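Local coordinates for protein putative carbohydrate-active enzyme (Uncultured organism, PDB 5WH8) that probably hydrolyses O-glycosidic bonds in cellulose through this glycoside hydrolase family 5 domain, one module of a longer multi-modular cellulase, at residues 60-65 with 103-108; 92-97 with 139-144. All blocks are in the same frame, centred on the assembly; numbering follows the deposited sequence.

Contact 1 of 2, residues 60-65 with 103-108; sequences IDIFRL and YCIIDW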
ATOM      1  N   ILE A  60      -7.884 -10.641   4.200  1.00 11.45           N
ATOM      2  CA  ILE A  60      -7.084  -9.417   4.125  1.00  9.15           C
ATOM      3  C   ILE A  60      -7.775  -8.271   4.857  1.00  8.23           C
ATOM      4  O   ILE A  60      -9.006  -8.252   4.976  1.00 10.03           O
ATOM      5  CB  ILE A  60      -6.775  -8.947   2.668  1.00  7.95           C
ATOM      6  CG1 ILE A  60      -8.017  -8.478   1.885  1.00  9.77           C
ATOM      7  CG2 ILE A  60      -6.001 -10.035   1.904  1.00 10.48           C
ATOM      8  CD1 ILE A  60      -7.681  -7.740   0.590  1.00 11.19           C
ATOM      9  N   ASP A  61      -6.968  -7.331   5.337  1.00  9.06           N
ATOM     10  CA  ASP A  61      -7.453  -6.125   6.009  1.00  8.51           C
ATOM     11  C   ASP A  61      -7.432  -4.905   5.100  1.00  8.86           C
ATOM     12  O   ASP A  61      -8.067  -3.888   5.408  1.00 10.28           O
ATOM     13  CB  ASP A  61      -6.592  -5.786   7.213  1.00  7.52           C
ATOM     14  CG  ASP A  61      -6.549  -6.883   8.254  1.00 11.47           C
ATOM     15  OD1 ASP A  61      -7.622  -7.411   8.637  1.00 12.24           O
ATOM     16  OD2 ASP A  61      -5.417  -7.198   8.690  1.00 11.66           O
ATOM     17  N   ILE A  62      -6.664  -4.993   4.014  1.00  7.90           N
ATOM     18  CA  ILE A  62      -6.305  -3.839   3.193  1.00  8.73           C
ATOM     19  C   ILE A  62      -5.915  -4.324   1.776  1.00  9.40           C
ATOM     20  O   ILE A  62      -5.321  -5.413   1.620  1.00  8.90           O
ATOM     21  CB  ILE A  62      -5.149  -3.045   3.866  1.00  8.90           C
ATOM     22  CG1 ILE A  62      -4.799  -1.769   3.076  1.00  9.06           C
ATOM     23  CG2 ILE A  62      -3.928  -3.924   4.086  1.00 10.20           C
ATOM     24  CD1 ILE A  62      -4.014  -0.795   3.956  1.00 11.28           C
ATOM     25  N   PHE A  63      -6.266  -3.538   0.753  1.00  7.40           N
ATOM     26  CA  PHE A  63      -5.866  -3.791  -0.627  1.00  7.11           C
ATOM     27  C   PHE A  63      -5.225  -2.536  -1.185  1.00  8.42           C
ATOM     28  O   PHE A  63      -5.698  -1.439  -0.941  1.00 10.28           O
ATOM     29  CB  PHE A  63      -7.072  -4.200  -1.516  1.00  7.12           C
ATOM     30  CG  PHE A  63      -6.666  -4.801  -2.837  1.00  9.33           C
ATOM     31  CD1 PHE A  63      -6.100  -6.058  -2.912  1.00  8.87           C
ATOM     32  CD2 PHE A  63      -6.802  -4.078  -4.005  1.00 12.17           C
ATOM     33  CE1 PHE A  63      -5.676  -6.588  -4.112  1.00 10.86           C
ATOM     34  CE2 PHE A  63      -6.388  -4.607  -5.219  1.00  9.32           C
ATOM     35  CZ  PHE A  63      -5.842  -5.861  -5.281  1.00  9.36           C
ATOM     36  N   ARG A  64      -4.163  -2.705  -1.958  1.00  6.38           N
ATOM     37  CA  ARG A  64      -3.431  -1.580  -2.541  1.00  7.41           C
ATOM     38  C   ARG A  64      -3.598  -1.553  -4.061  1.00  8.57           C
ATOM     39  O   ARG A  64      -3.367  -2.549  -4.736  1.00  9.81           O
ATOM     40  CB  ARG A  64      -1.953  -1.686  -2.144  1.00  7.53           C
ATOM     41  CG  ARG A  64      -1.012  -0.683  -2.798  1.00  8.19           C
ATOM     42  CD  ARG A  64       0.355  -0.975  -2.265  1.00  9.18           C
ATOM     43  NE  ARG A  64       1.462  -0.073  -2.574  1.00  8.37           N
ATOM     44  CZ  ARG A  64       2.523  -0.375  -3.323  1.00  8.82           C
ATOM     45  NH1 ARG A  64       2.610  -1.505  -4.020  1.00  9.03           N
ATOM     46  NH2 ARG A  64       3.511   0.490  -3.400  1.00  8.79           N
ATOM     47  N   LEU A  65      -3.989  -0.379  -4.563  1.00  9.00           N
ATOM     48  CA  LEU A  65      -4.175  -0.123  -5.977  1.00  8.92           C
ATOM     49  C   LEU A  65      -2.902   0.521  -6.519  1.00  7.86           C
ATOM     50  O   LEU A  65      -2.667   1.712  -6.332  1.00  9.70           O
ATOM     51  CB  LEU A  65      -5.405   0.784  -6.202  1.00  9.25           C
ATOM     52  CG  LEU A  65      -6.730   0.289  -5.631  1.00 10.11           C
ATOM     53  CD1 LEU A  65      -7.761   1.378  -5.795  1.00 11.59           C
ATOM     54  CD2 LEU A  65      -7.196  -0.977  -6.281  1.00 14.07           C
ATOM     55  N   TYR A 103      -9.653  -1.579   4.140  1.00  9.57           N
ATOM     56  CA  TYR A 103      -8.906  -0.359   3.849  1.00  8.95           C
ATOM     57  C   TYR A 103      -8.366  -0.425   2.405  1.00  9.76           C
ATOM     58  O   TYR A 103      -8.164  -1.506   1.831  1.00  8.95           O
ATOM     59  CB  TYR A 103      -7.789  -0.149   4.909  1.00  8.83           C
ATOM     60  CG  TYR A 103      -8.389   0.113   6.270  1.00  8.89           C
ATOM     61  CD1 TYR A 103      -8.812   1.394   6.622  1.00  8.86           C
ATOM     62  CD2 TYR A 103      -8.645  -0.931   7.158  1.00 10.61           C
ATOM     63  CE1 TYR A 103      -9.431   1.630   7.822  1.00 11.58           C
ATOM     64  CE2 TYR A 103      -9.249  -0.696   8.371  1.00  9.54           C
ATOM     65  CZ  TYR A 103      -9.640   0.585   8.690  1.00  9.82           C
ATOM     66  OH  TYR A 103     -10.272   0.779   9.897  1.00 11.36           O
ATOM     67  N   CYS A 104      -8.166   0.749   1.808  1.00  7.25           N
ATOM     68  CA  CYS A 104      -7.755   0.842   0.412  1.00  7.64           C
ATOM     69  C   CYS A 104      -6.652   1.867   0.265  1.00 10.03           C
ATOM     70  O   CYS A 104      -6.871   3.041   0.565  1.00 11.93           O
ATOM     71  CB  CYS A 104      -8.945   1.213  -0.472  1.00 11.26           C
ATOM     72  SG  CYS A 104      -8.592   1.298  -2.230  1.00 14.16           S
ATOM     73  N   ILE A 105      -5.496   1.430  -0.230  1.00  9.23           N
ATOM     74  CA  ILE A 105      -4.405   2.355  -0.548  1.00  7.19           C
ATOM     75  C   ILE A 105      -4.483   2.733  -2.013  1.00  9.16           C
ATOM     76  O   ILE A 105      -4.456   1.846  -2.885  1.00 10.19           O
ATOM     77  CB  ILE A 105      -3.015   1.761  -0.277  1.00  9.65           C
ATOM     78  CG1 ILE A 105      -2.856   1.374   1.189  1.00 10.02           C
ATOM     79  CG2 ILE A 105      -1.939   2.767  -0.639  1.00 10.21           C
ATOM     80  CD1 ILE A 105      -1.574   0.601   1.499  1.00 11.51           C
ATOM     81  N   ILE A 106      -4.591   4.039  -2.268  1.00  8.48           N
ATOM     82  CA  ILE A 106      -4.463   4.616  -3.599  1.00  7.34           C
ATOM     83  C   ILE A 106      -2.994   4.952  -3.773  1.00  7.59           C
ATOM     84  O   ILE A 106      -2.477   5.874  -3.109  1.00  9.45           O
ATOM     85  CB  ILE A 106      -5.352   5.875  -3.751  1.00 10.69           C
ATOM     86  CG1 ILE A 106      -6.824   5.507  -3.516  1.00 11.81           C
ATOM     87  CG2 ILE A 106      -5.158   6.508  -5.135  1.00 11.49           C
ATOM     88  CD1 ILE A 106      -7.799   6.700  -3.581  1.00 13.58           C
ATOM     89  N   ASP A 107      -2.308   4.177  -4.615  1.00  8.53           N
ATOM     90  CA  ASP A 107      -0.844   4.300  -4.766  1.00  7.62           C
ATOM     91  C   ASP A 107      -0.460   4.894  -6.127  1.00  8.05           C
ATOM     92  O   ASP A 107      -0.675   4.281  -7.183  1.00  8.17           O
ATOM     93  CB  ASP A 107      -0.229   2.906  -4.534  1.00  8.69           C
ATOM     94  CG  ASP A 107       1.142   2.714  -5.169  1.00 10.19           C
ATOM     95  OD1 ASP A 107       1.960   3.658  -5.253  1.00  9.53           O
ATOM     96  OD2 ASP A 107       1.400   1.549  -5.578  1.00 10.55           O
ATOM     97  N   TRP A 108       0.060   6.124  -6.095  1.00  8.80           N
ATOM     98  CA  TRP A 108       0.627   6.782  -7.280  1.00  8.10           C
ATOM     99  C   TRP A 108       2.006   6.157  -7.512  1.00 11.74           C
ATOM    100  O   TRP A 108       3.013   6.504  -6.860  1.00 11.36           O
ATOM    101  CB  TRP A 108       0.696   8.291  -7.050  1.00 10.66           C
ATOM    102  CG  TRP A 108       1.201   9.135  -8.200  1.00  9.23           C
ATOM    103  CD1 TRP A 108       2.408   9.789  -8.276  1.00 11.84           C
ATOM    104  CD2 TRP A 108       0.498   9.451  -9.415  1.00  9.35           C
ATOM    105  NE1 TRP A 108       2.492  10.495  -9.457  1.00 11.10           N
ATOM    106  CE2 TRP A 108       1.335  10.300 -10.172  1.00 11.71           C
ATOM    107  CE3 TRP A 108      -0.754   9.094  -9.930  1.00 12.48           C
ATOM    108  CZ2 TRP A 108       0.967  10.785 -11.425  1.00 10.63           C
ATOM    109  CZ3 TRP A 108      -1.128   9.584 -11.165  1.00 13.25           C
ATOM    110  CH2 TRP A 108      -0.267  10.411 -11.908  1.00 11.85           C
TER
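Ile62 lays its end methyl against Ile105, with Ile62 CD1 3.7 Å from Ile105 CG1. Ile62 CG1 stands anti to its backbone N (chi1 -176°), where it meets Tyr103 CB. Both isoleucines point into the barrel; beta-branched isoleucine suits an extended strand. Further along the same face comes Arg64, its chain extended from CG to NE. Arg64 CG passes 4.0 Å from Ile105 CB, the two side chains crossing at a slant. Asp107 OD2 lies over the centre of one face of the guanidinium, 3.2 Å from Arg64 NH2. The guanidinium and carboxylate planes are 14° apart, and this salt bridge rests on charge alone, since no N-H points at the oxygen. The guanidinium nitrogens turn instead to Glu145, Glu237, Asn148 and Ser35, bonds that hold the group in place, while Asp107 OD2 is hydrogen-bonded to His109 ND1. On the outer face Leu65 CD1 meets Cys104 SG at 3.7 Å, two compact apolar groups. Five backbone bonds tie the parallel strands, the straightest being Leu65 N to Ile105 O, 2.8 Å and 175° at the hydrogen. The pair forms adjacent strands of the (beta/alpha)8 barrel, joined by the beta-alpha-beta unit through helix 83-100; strands 32-36 and 142-145 flank it, and helices 48-56 and 122-135 pack on Phe63 and Ile106.

Contact 2 of 2, residues 92-97 with 139-144; sequences NMVDIC and DKHVLY. With EDO (1,2-ethanediol), chain B.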
ATOM      1  N   ASN A  92     -14.160   3.100  -8.706  0.50 11.31           N
ATOM      2  CA  ASN A  92     -14.932   1.859  -8.630  0.50 12.57           C
ATOM      3  C   ASN A  92     -14.278   0.859  -7.668  0.50 12.00           C
ATOM      4  O   ASN A  92     -14.956   0.223  -6.861  0.50 11.51           O
ATOM      5  CB  ASN A  92     -15.090   1.206 -10.010  0.50 15.14           C
ATOM      6  CG  ASN A  92     -16.010   1.989 -10.951  0.50 16.62           C
ATOM      7  OD1 ASN A  92     -16.727   2.904 -10.548  0.50 15.88           O
ATOM      8  ND2 ASN A  92     -15.989   1.606 -12.221  0.50 18.65           N
ATOM      9  N   MET A  93     -12.961   0.712  -7.764  1.00 13.47           N
ATOM     10  CA  MET A  93     -12.235  -0.207  -6.880  1.00 13.99           C
ATOM     11  C   MET A  93     -12.306   0.262  -5.422  1.00 11.15           C
ATOM     12  O   MET A  93     -12.460  -0.551  -4.508  1.00 11.21           O
ATOM     13  CB  MET A  93     -10.773  -0.338  -7.302  1.00 13.69           C
ATOM     14  CG  MET A  93     -10.558  -0.912  -8.681  1.00 19.88           C
ATOM     15  SD  MET A  93     -11.370  -2.490  -8.949  1.00 24.26           S
ATOM     16  CE  MET A  93     -10.772  -3.457  -7.582  1.00 23.82           C
ATOM     17  N   VAL A  94     -12.184   1.569  -5.197  1.00 12.23           N
ATOM     18  CA  VAL A  94     -12.314   2.127  -3.841  1.00  9.11           C
ATOM     19  C   VAL A  94     -13.703   1.807  -3.255  1.00 12.72           C
ATOM     20  O   VAL A  94     -13.832   1.467  -2.073  1.00 12.26           O
ATOM     21  CB  VAL A  94     -12.049   3.654  -3.845  1.00 11.14           C
ATOM     22  CG1 VAL A  94     -12.340   4.268  -2.466  1.00 13.87           C
ATOM     23  CG2 VAL A  94     -10.613   3.930  -4.281  1.00 11.06           C
ATOM     24  N   ASP A  95     -14.738   1.890  -4.085  0.51 12.74           N
ATOM     25  CA  ASP A  95     -16.095   1.599  -3.629  0.51 13.42           C
ATOM     26  C   ASP A  95     -16.282   0.105  -3.307  0.51 11.86           C
ATOM     27  O   ASP A  95     -16.983  -0.245  -2.345  0.51 12.78           O
ATOM     28  CB  ASP A  95     -17.128   2.036  -4.677  0.51 17.02           C
ATOM     29  CG  ASP A  95     -17.201   3.547  -4.851  0.51 16.81           C
ATOM     30  OD1 ASP A  95     -16.907   4.304  -3.897  0.51 16.85           O
ATOM     31  OD2 ASP A  95     -17.587   3.981  -5.959  0.51 19.07           O
ATOM     32  N   ILE A  96     -15.666  -0.776  -4.095  1.00 12.35           N
ATOM     33  CA  ILE A  96     -15.726  -2.213  -3.806  1.00 10.25           C
ATOM     34  C   ILE A  96     -15.084  -2.467  -2.448  1.00  8.96           C
ATOM     35  O   ILE A  96     -15.655  -3.187  -1.622  1.00 12.48           O
ATOM     36  CB  ILE A  96     -15.041  -3.058  -4.901  1.00 12.57           C
ATOM     37  CG1 ILE A  96     -15.916  -3.061  -6.159  1.00 15.95           C
ATOM     38  CG2 ILE A  96     -14.811  -4.507  -4.459  1.00 10.42           C
ATOM     39  CD1 ILE A  96     -15.158  -3.455  -7.403  1.00 15.72           C
ATOM     40  N   CYS A  97     -13.940  -1.835  -2.171  1.00 10.38           N
ATOM     41  CA  CYS A  97     -13.321  -2.006  -0.848  1.00 10.69           C
ATOM     42  C   CYS A  97     -14.232  -1.501   0.264  1.00 10.08           C
ATOM     43  O   CYS A  97     -14.300  -2.113   1.330  1.00 12.44           O
ATOM     44  CB  CYS A  97     -11.975  -1.283  -0.771  1.00 11.47           C
ATOM     45  SG  CYS A  97     -10.677  -2.069  -1.791  1.00 14.08           S
ATOM     46  N   ASP A 139     -14.666   9.269   2.594  1.00 14.54           N
ATOM     47  CA  ASP A 139     -14.338   7.833   2.690  1.00 13.95           C
ATOM     48  C   ASP A 139     -13.307   7.587   3.808  1.00 15.51           C
ATOM     49  O   ASP A 139     -12.129   7.960   3.660  1.00 16.61           O
ATOM     50  CB  ASP A 139     -13.799   7.319   1.349  1.00 13.57           C
ATOM     51  CG  ASP A 139     -14.859   7.247   0.263  1.00 21.62           C
ATOM     52  OD1 ASP A 139     -16.057   7.153   0.572  1.00 26.45           O
ATOM     53  OD2 ASP A 139     -14.484   7.252  -0.915  1.00 23.06           O
ATOM     54  N   LYS A 140     -13.752   6.953   4.895  1.00 14.05           N
ATOM     55  CA  LYS A 140     -12.930   6.689   6.078  1.00 12.47           C
ATOM     56  C   LYS A 140     -11.847   5.662   5.816  1.00 11.15           C
ATOM     57  O   LYS A 140     -10.891   5.578   6.575  1.00 14.09           O
ATOM     58  CB  LYS A 140     -13.778   6.154   7.245  1.00 19.21           C
ATOM     59  CG  LYS A 140     -14.591   7.176   8.005  1.00 34.27           C
ATOM     60  CD  LYS A 140     -15.133   6.489   9.264  1.00 33.46           C
ATOM     61  CE  LYS A 140     -15.932   7.423  10.138  1.00 34.17           C
ATOM     62  NZ  LYS A 140     -16.304   6.715  11.387  1.00 36.75           N
ATOM     63  N   HIS A 141     -12.016   4.862   4.761  1.00 11.33           N
ATOM     64  CA  HIS A 141     -11.185   3.673   4.589  1.00 12.70           C
ATOM     65  C   HIS A 141      -9.991   3.842   3.649  1.00 10.67           C
ATOM     66  O   HIS A 141      -9.196   2.903   3.502  1.00 10.91           O
ATOM     67  CB  HIS A 141     -12.036   2.513   4.084  1.00 10.39           C
ATOM     68  CG  HIS A 141     -12.518   2.672   2.680  1.00 10.54           C
ATOM     69  ND1 HIS A 141     -13.306   3.737   2.272  1.00 13.96           N
ATOM     70  CD2 HIS A 141     -12.356   1.886   1.589  1.00 11.04           C
ATOM     71  CE1 HIS A 141     -13.583   3.601   0.989  1.00 15.72           C
ATOM     72  NE2 HIS A 141     -13.027   2.480   0.553  1.00 12.85           N
ATOM     73  N   VAL A 142      -9.846   5.004   3.008  1.00 10.93           N
ATOM     74  CA  VAL A 142      -8.729   5.220   2.084  1.00 11.00           C
ATOM     75  C   VAL A 142      -7.462   5.763   2.765  1.00  9.05           C
ATOM     76  O   VAL A 142      -7.512   6.492   3.767  1.00 10.49           O
ATOM     77  CB  VAL A 142      -9.096   6.189   0.925  1.00 12.09           C
ATOM     78  CG1 VAL A 142     -10.193   5.590   0.045  1.00 15.88           C
ATOM     79  CG2 VAL A 142      -9.505   7.573   1.435  1.00 13.73           C
ATOM     80  N   LEU A 143      -6.319   5.373   2.211  1.00  9.14           N
ATOM     81  CA  LEU A 143      -5.012   5.946   2.561  1.00  9.10           C
ATOM     82  C   LEU A 143      -4.364   6.397   1.259  1.00  8.27           C
ATOM     83  O   LEU A 143      -4.551   5.747   0.236  1.00  9.79           O
ATOM     84  CB  LEU A 143      -4.090   4.948   3.273  1.00 10.28           C
ATOM     85  CG  LEU A 143      -4.560   4.423   4.637  1.00 10.58           C
ATOM     86  CD1 LEU A 143      -5.518   3.267   4.442  1.00 11.25           C
ATOM     87  CD2 LEU A 143      -3.396   3.958   5.496  1.00 10.42           C
ATOM     88  N   TYR A 144      -3.598   7.488   1.296  1.00  9.75           N
ATOM     89  CA  TYR A 144      -3.017   8.084   0.088  1.00  7.48           C
ATOM     90  C   TYR A 144      -1.493   7.863   0.034  1.00  9.62           C
ATOM     91  O   TYR A 144      -0.738   8.449   0.818  1.00  9.93           O
ATOM     92  CB  TYR A 144      -3.358   9.599   0.049  1.00  9.56           C
ATOM     93  CG  TYR A 144      -4.856   9.948   0.075  1.00  9.78           C
ATOM     94  CD1 TYR A 144      -5.789   9.216  -0.671  1.00 10.86           C
ATOM     95  CD2 TYR A 144      -5.319  11.040   0.813  1.00 12.19           C
ATOM     96  CE1 TYR A 144      -7.133   9.572  -0.673  1.00 13.42           C
ATOM     97  CE2 TYR A 144      -6.644  11.382   0.834  1.00 11.53           C
ATOM     98  CZ  TYR A 144      -7.553  10.644   0.091  1.00 12.08           C
ATOM     99  OH  TYR A 144      -8.882  11.009   0.086  1.00 13.31           O
TER
HETATM  100  C1  EDO B 401      -7.421   6.861   7.124  1.00 14.78           C
HETATM  101  O1  EDO B 401      -6.524   7.309   6.121  1.00 14.44           O
HETATM  102  C2  EDO B 401      -7.595   5.361   7.000  1.00 12.99           C
HETATM  103  O2  EDO B 401      -8.613   4.969   7.907  1.00 14.42           O
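The helix-to-barrel layer of the (beta/alpha)8 fold is where this contact lies, with His141 in the type I turn from Asp139 to Val142 that leads into a barrel strand. His141 NE2 donates to Val94 O at 2.9 Å, with 161° at the hydrogen, and the oxygen lies close to the imidazole plane. The donor is tilted 33° from the carbonyl plane. Histidine suits the place because one flat ring supplies both an N-H for the helix carbonyl and carbon edges for its neighbours: Cys97 CB rests 4.0 Å from His141 CD2. Val142 CG1 lies over one ring face, offset toward the rim, and also meets Val94 CG1 at 3.6 Å, the two valines crossing at about a right angle. A 1,2-ethanediol, probably from the crystallisation liquor, donates from O2 to Lys140 O and from O1 to Val142 O, each at 2.7 Å. Asp139 OD2 is hydrogen-bonded to His136 ND1. Helix 83-100 thus covers the outside of three successive strands, Val94 touching Leu65 of strand 62-68, Cys104 and Ile106 of strand 103-109, and Val142 of strand 142-145.

In the fold
Contacts 1 and 2 have centres 8 Å apart and share the barrel wall. Strand 103-109 is their common element: Cys104 N meets His141 O and Cys104 O meets Leu143 N, both at 2.9 Å and probably hydrogen-bonded. On the outside, Leu65 CD2 packs on Met93 CB at 3.8 Å, bringing the helix of contact 2 onto the strands of contact 1. The 1,2-ethanediol of contact 2 also lies about 3 Å from the side chain of Tyr103. The active site of such a barrel lies at the C-terminal strand ends; there Glu237 of strand 233-239 is consistent with the family 5 nucleophile, and Asn148 with the asparagine preceding the acid/base glutamate. Arg64 of contact 1 bonds to both.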